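Long-range contact in CurJ (Moorea producens 3L, PDB 5TZ6), which is the dehydratase domain of a curacin polyketide synthase, here as an inactive mutant, whose active form probably removes water from the growing chain, including by vinylogous dehydration: residues A142-I154 against I279-Q291. The protein carries 1 engineered substitution. Residues are numbered along the deposited sequence; the frame is centred on the assembly and turned at random.
Sequences ANAEQSLIPLEEI and IQLFDQHGQLVAQ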
loop_
_atom_site.group_PDB
_atom_site.type_symbol
_atom_site.label_atom_id
_atom_site.label_comp_id
_atom_site.label_asym_id
_atom_site.label_seq_id
_atom_site.Cartn_x
_atom_site.Cartn_y
_atom_site.Cartn_z
ATOM N N ALA A 142 -18.416 -16.116 -8.006
ATOM C CA ALA A 142 -19.651 -16.627 -8.564
ATOM C C ALA A 142 -19.299 -17.747 -9.528
ATOM O O ALA A 142 -18.125 -18.057 -9.753
ATOM C CB ALA A 142 -20.452 -15.521 -9.259
ATOM N N ASN A 143 -20.327 -18.365 -10.088
ATOM C CA ASN A 143 -20.187 -19.433 -11.062
ATOM C C ASN A 143 -20.730 -18.986 -12.414
ATOM O O ASN A 143 -21.423 -17.969 -12.531
ATOM C CB ASN A 143 -20.888 -20.706 -10.578
ATOM C CG ASN A 143 -22.149 -20.408 -9.800
ATOM O OD1 ASN A 143 -23.164 -20.010 -10.368
ATOM N ND2 ASN A 143 -22.089 -20.594 -8.483
ATOM N N ALA A 144 -20.385 -19.752 -13.444
ATOM C CA ALA A 144 -20.828 -19.441 -14.792
ATOM C C ALA A 144 -22.288 -19.837 -14.960
ATOM O O ALA A 144 -22.776 -20.775 -14.326
ATOM C CB ALA A 144 -19.962 -20.160 -15.825
ATOM N N GLU A 145 -22.990 -19.095 -15.818
ATOM C CA GLU A 145 -24.426 -19.288 -15.995
ATOM C C GLU A 145 -24.830 -18.961 -17.426
ATOM O O GLU A 145 -25.917 -18.427 -17.673
ATOM C CB GLU A 145 -25.224 -18.418 -15.021
ATOM C CG GLU A 145 -24.708 -18.423 -13.594
ATOM C CD GLU A 145 -25.531 -17.539 -12.681
ATOM O OE1 GLU A 145 -26.635 -17.960 -12.277
ATOM O OE2 GLU A 145 -25.076 -16.416 -12.374
ATOM N N GLN A 146 -23.967 -19.277 -18.383
ATOM C CA GLN A 146 -24.140 -18.789 -19.748
ATOM C C GLN A 146 -24.822 -19.790 -20.685
ATOM O O GLN A 146 -24.361 -20.923 -20.829
ATOM C CB GLN A 146 -22.774 -18.383 -20.312
ATOM C CG GLN A 146 -22.276 -17.044 -19.777
ATOM C CD GLN A 146 -20.779 -17.017 -19.540
ATOM O OE1 GLN A 146 -20.259 -17.739 -18.684
ATOM N NE2 GLN A 146 -20.075 -16.178 -20.294
ATOM N N SER A 147 -25.920 -19.372 -21.318
ATOM C CA SER A 147 -26.510 -18.046 -21.100
ATOM C C SER A 147 -28.051 -18.052 -21.295
ATOM O O SER A 147 -28.761 -18.188 -20.298
ATOM C CB SER A 147 -25.848 -16.998 -22.004
ATOM O OG SER A 147 -24.462 -17.239 -22.157
ATOM N N LEU A 148 -28.599 -17.928 -22.516
ATOM C CA LEU A 148 -27.887 -17.867 -23.799
ATOM C C LEU A 148 -28.822 -17.852 -25.020
ATOM O O LEU A 148 -28.833 -18.829 -25.770
ATOM C CB LEU A 148 -26.939 -19.065 -23.934
ATOM C CG LEU A 148 -25.892 -19.137 -25.052
ATOM C CD1 LEU A 148 -25.899 -17.894 -25.929
ATOM C CD2 LEU A 148 -24.509 -19.363 -24.456
ATOM N N ILE A 149 -29.600 -16.791 -25.252
ATOM C CA ILE A 149 -29.744 -15.631 -24.381
ATOM C C ILE A 149 -31.227 -15.274 -24.262
ATOM O O ILE A 149 -31.700 -14.972 -23.165
ATOM C CB ILE A 149 -28.949 -14.408 -24.888
ATOM C CG1 ILE A 149 -27.592 -14.831 -25.447
ATOM C CG2 ILE A 149 -28.792 -13.369 -23.777
ATOM C CD1 ILE A 149 -27.663 -15.342 -26.869
ATOM N N PRO A 150 -31.979 -15.295 -25.385
ATOM C CA PRO A 150 -31.702 -15.542 -26.809
ATOM C C PRO A 150 -31.720 -14.271 -27.669
ATOM O O PRO A 150 -32.665 -13.488 -27.570
ATOM C CB PRO A 150 -32.848 -16.474 -27.226
ATOM C CG PRO A 150 -33.901 -16.356 -26.110
ATOM C CD PRO A 150 -33.430 -15.299 -25.153
ATOM N N LEU A 151 -30.709 -14.087 -28.523
ATOM C CA LEU A 151 -30.538 -12.801 -29.197
ATOM C C LEU A 151 -31.578 -12.566 -30.289
ATOM O O LEU A 151 -32.003 -11.422 -30.492
ATOM C CB LEU A 151 -29.128 -12.700 -29.783
ATOM C CG LEU A 151 -28.860 -11.574 -30.786
ATOM C CD1 LEU A 151 -29.366 -10.230 -30.284
ATOM C CD2 LEU A 151 -27.374 -11.495 -31.104
ATOM N N GLU A 152 -32.004 -13.615 -30.995
ATOM C CA GLU A 152 -32.993 -13.412 -32.051
ATOM C C GLU A 152 -34.409 -13.332 -31.488
ATOM O O GLU A 152 -35.229 -12.550 -31.981
ATOM C CB GLU A 152 -32.892 -14.516 -33.110
ATOM C CG GLU A 152 -32.878 -15.932 -32.560
ATOM C CD GLU A 152 -31.484 -16.386 -32.164
ATOM O OE1 GLU A 152 -30.732 -16.841 -33.056
ATOM O OE2 GLU A 152 -31.125 -16.257 -30.973
ATOM N N GLU A 153 -34.717 -14.128 -30.459
ATOM C CA GLU A 153 -35.997 -13.979 -29.773
ATOM C C GLU A 153 -36.188 -12.568 -29.231
ATOM O O GLU A 153 -37.314 -12.056 -29.212
ATOM C CB GLU A 153 -36.112 -14.996 -28.638
ATOM C CG GLU A 153 -37.146 -16.076 -28.876
ATOM C CD GLU A 153 -38.549 -15.512 -28.994
ATOM O OE1 GLU A 153 -39.422 -16.196 -29.571
ATOM O OE2 GLU A 153 -38.777 -14.380 -28.518
ATOM N N ILE A 154 -35.105 -11.915 -28.810
ATOM C CA ILE A 154 -35.220 -10.578 -28.241
ATOM C C ILE A 154 -35.372 -9.536 -29.339
ATOM O O ILE A 154 -36.128 -8.568 -29.192
ATOM C CB ILE A 154 -34.015 -10.278 -27.333
ATOM C CG1 ILE A 154 -34.109 -11.095 -26.039
ATOM C CG2 ILE A 154 -33.934 -8.794 -27.032
ATOM C CD1 ILE A 154 -32.838 -11.089 -25.211
ATOM N N ILE A 279 -30.818 -6.078 -16.201
ATOM C CA ILE A 279 -29.976 -5.801 -17.355
ATOM C C ILE A 279 -29.105 -7.013 -17.648
ATOM O O ILE A 279 -28.649 -7.709 -16.735
ATOM C CB ILE A 279 -29.108 -4.546 -17.117
ATOM C CG1 ILE A 279 -29.985 -3.383 -16.632
ATOM C CG2 ILE A 279 -28.333 -4.191 -18.374
ATOM C CD1 ILE A 279 -29.212 -2.201 -16.095
ATOM N N GLN A 280 -28.854 -7.239 -18.940
ATOM C CA GLN A 280 -28.059 -8.361 -19.431
ATOM C C GLN A 280 -27.158 -7.846 -20.546
ATOM O O GLN A 280 -27.643 -7.402 -21.589
ATOM C CB GLN A 280 -28.952 -9.496 -19.931
ATOM C CG GLN A 280 -29.645 -10.267 -18.816
ATOM C CD GLN A 280 -30.416 -11.452 -19.341
ATOM O OE1 GLN A 280 -31.051 -11.376 -20.392
ATOM N NE2 GLN A 280 -30.347 -12.566 -18.626
ATOM N N LEU A 281 -25.857 -7.851 -20.310
ATOM C CA LEU A 281 -24.878 -7.538 -21.335
ATOM C C LEU A 281 -24.332 -8.851 -21.877
ATOM O O LEU A 281 -23.878 -9.693 -21.098
ATOM C CB LEU A 281 -23.757 -6.682 -20.749
ATOM C CG LEU A 281 -22.629 -6.209 -21.659
ATOM C CD1 LEU A 281 -23.151 -5.302 -22.770
ATOM C CD2 LEU A 281 -21.575 -5.507 -20.815
ATOM N N PHE A 282 -24.390 -9.043 -23.197
ATOM C CA PHE A 282 -23.931 -10.305 -23.769
ATOM C C PHE A 282 -23.233 -10.092 -25.109
ATOM O O PHE A 282 -23.266 -9.010 -25.712
ATOM C CB PHE A 282 -25.069 -11.332 -23.901
ATOM C CG PHE A 282 -26.244 -10.847 -24.676
ATOM C CD1 PHE A 282 -27.221 -10.079 -24.065
ATOM C CD2 PHE A 282 -26.382 -11.169 -26.018
ATOM C CE1 PHE A 282 -28.309 -9.624 -24.781
ATOM C CE2 PHE A 282 -27.467 -10.722 -26.741
ATOM C CZ PHE A 282 -28.433 -9.946 -26.123
ATOM N N ASP A 283 -22.601 -11.184 -25.548
ATOM C CA ASP A 283 -21.714 -11.292 -26.697
ATOM C C ASP A 283 -22.466 -11.273 -28.020
ATOM O O ASP A 283 -23.675 -11.513 -28.094
ATOM C CB ASP A 283 -20.919 -12.599 -26.624
ATOM C CG ASP A 283 -19.445 -12.399 -26.866
ATOM O OD1 ASP A 283 -19.063 -11.284 -27.282
ATOM O OD2 ASP A 283 -18.671 -13.358 -26.648
ATOM N N GLN A 284 -21.698 -11.037 -29.089
ATOM C CA GLN A 284 -22.231 -11.164 -30.437
ATOM C C GLN A 284 -22.752 -12.573 -30.683
ATOM O O GLN A 284 -23.724 -12.762 -31.425
ATOM C CB GLN A 284 -21.133 -10.836 -31.450
ATOM C CG GLN A 284 -21.619 -10.507 -32.844
ATOM C CD GLN A 284 -22.213 -9.107 -32.909
ATOM O OE1 GLN A 284 -23.429 -8.923 -32.869
ATOM N NE2 GLN A 284 -21.339 -8.106 -32.989
ATOM N N HIS A 285 -22.100 -13.573 -30.087
ATOM C CA HIS A 285 -22.533 -14.962 -30.124
ATOM C C HIS A 285 -23.525 -15.316 -29.025
ATOM O O HIS A 285 -24.068 -16.424 -29.041
ATOM C CB HIS A 285 -21.325 -15.897 -30.051
ATOM C CG HIS A 285 -20.340 -15.679 -31.152
ATOM N ND1 HIS A 285 -19.480 -14.602 -31.177
ATOM C CD2 HIS A 285 -20.099 -16.380 -32.284
ATOM C CE1 HIS A 285 -18.742 -14.658 -32.270
ATOM N NE2 HIS A 285 -19.097 -15.727 -32.959
ATOM N N GLY A 286 -23.760 -14.428 -28.064
ATOM C CA GLY A 286 -24.695 -14.713 -27.002
ATOM C C GLY A 286 -24.081 -15.135 -25.690
ATOM O O GLY A 286 -24.821 -15.404 -24.738
ATOM N N GLN A 287 -22.759 -15.231 -25.610
ATOM C CA GLN A 287 -22.126 -15.476 -24.324
ATOM C C GLN A 287 -22.398 -14.308 -23.390
ATOM O O GLN A 287 -22.074 -13.158 -23.702
ATOM C CB GLN A 287 -20.624 -15.699 -24.496
ATOM C CG GLN A 287 -20.268 -17.103 -24.959
ATOM C CD GLN A 287 -18.986 -17.149 -25.773
ATOM O OE1 GLN A 287 -18.678 -16.223 -26.524
ATOM N NE2 GLN A 287 -18.231 -18.236 -25.628
ATOM N N LEU A 288 -23.014 -14.606 -22.253
ATOM C CA LEU A 288 -23.346 -13.577 -21.279
ATOM C C LEU A 288 -22.064 -12.992 -20.695
ATOM O O LEU A 288 -21.237 -13.716 -20.135
ATOM C CB LEU A 288 -24.227 -14.176 -20.187
ATOM C CG LEU A 288 -25.130 -13.277 -19.349
ATOM C CD1 LEU A 288 -25.989 -12.381 -20.231
ATOM C CD2 LEU A 288 -26.000 -14.158 -18.469
ATOM N N VAL A 289 -21.886 -11.686 -20.856
ATOM C CA VAL A 289 -20.719 -10.986 -20.326
ATOM C C VAL A 289 -20.959 -10.503 -18.897
ATOM O O VAL A 289 -20.090 -10.636 -18.032
ATOM C CB VAL A 289 -20.357 -9.815 -21.265
ATOM C CG1 VAL A 289 -19.491 -8.792 -20.545
ATOM C CG2 VAL A 289 -19.660 -10.332 -22.524
ATOM N N ALA A 290 -22.130 -9.937 -18.623
ATOM C CA ALA A 290 -22.430 -9.395 -17.306
ATOM C C ALA A 290 -23.939 -9.341 -17.152
ATOM O O ALA A 290 -24.682 -9.277 -18.137
ATOM C CB ALA A 290 -21.814 -8.005 -17.102
ATOM N N GLN A 291 -24.387 -9.339 -15.902
ATOM C CA GLN A 291 -25.814 -9.345 -15.618
ATOM C C GLN A 291 -26.095 -8.523 -14.372
ATOM O O GLN A 291 -25.325 -8.556 -13.410
ATOM C CB GLN A 291 -26.333 -10.771 -15.422
ATOM C CG GLN A 291 -27.838 -10.857 -15.320
ATOM C CD GLN A 291 -28.325 -12.282 -15.200
ATOM O OE1 GLN A 291 -29.274 -12.686 -15.871
ATOM N NE2 GLN A 291 -27.676 -13.053 -14.338
#
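Ile149 lays its CG2 methyl over the centre of one face of the Phe282 ring, a CH-pi contact with CG2 3.7 Å from the ring centroid and 13° off the ring normal. The contact belongs to the double hotdog fold of a polyketide dehydratase: the linker that leaves strand 132-141 and enters helix 151-157 runs across the hairpin of strands 274-282 and 288-300, on the side turned away from Leu281 and helix 215-223. Ile149 holds CG2 anti to its backbone nitrogen, which sends this methyl to the ring; its other branch presses on Gly286 so closely, beside modelled cis peptide bonds before residues 147 to 150, that its placement is doubtful. Leu151, in the first turn of the helix, reaches the same ring obliquely, with CB 4.0 Å from Phe282 CE2, while its CD2 methyl approaches the carbonyl of Gln284; Trp260 of strand 258-267, beside strand 274-282, touches Leu151. Gly286 turns the chain at positive phi (101°), a shape glycine readily takes. Nearer the start of the linker, Gln146 crosses Leu288, its CG 3.5 Å from Leu288 CB. The bend at chi2 of Gln146 carries the amide past this contact, bringing NE2 2.7 Å from Leu288 O; the hydrogen bond of NE2 goes to Asn252 OD1. A classic beta bulge sets Val289 and Ala290 against Leu281, whose carbonyl accepts from both their nitrogens. Between Ile149 and Gln146, poorly ordered Ser147 turns OG toward the start of the second strand, where Leu288 N donates to Ser147 OG at 3.0 Å with an N-H...O angle of 155°.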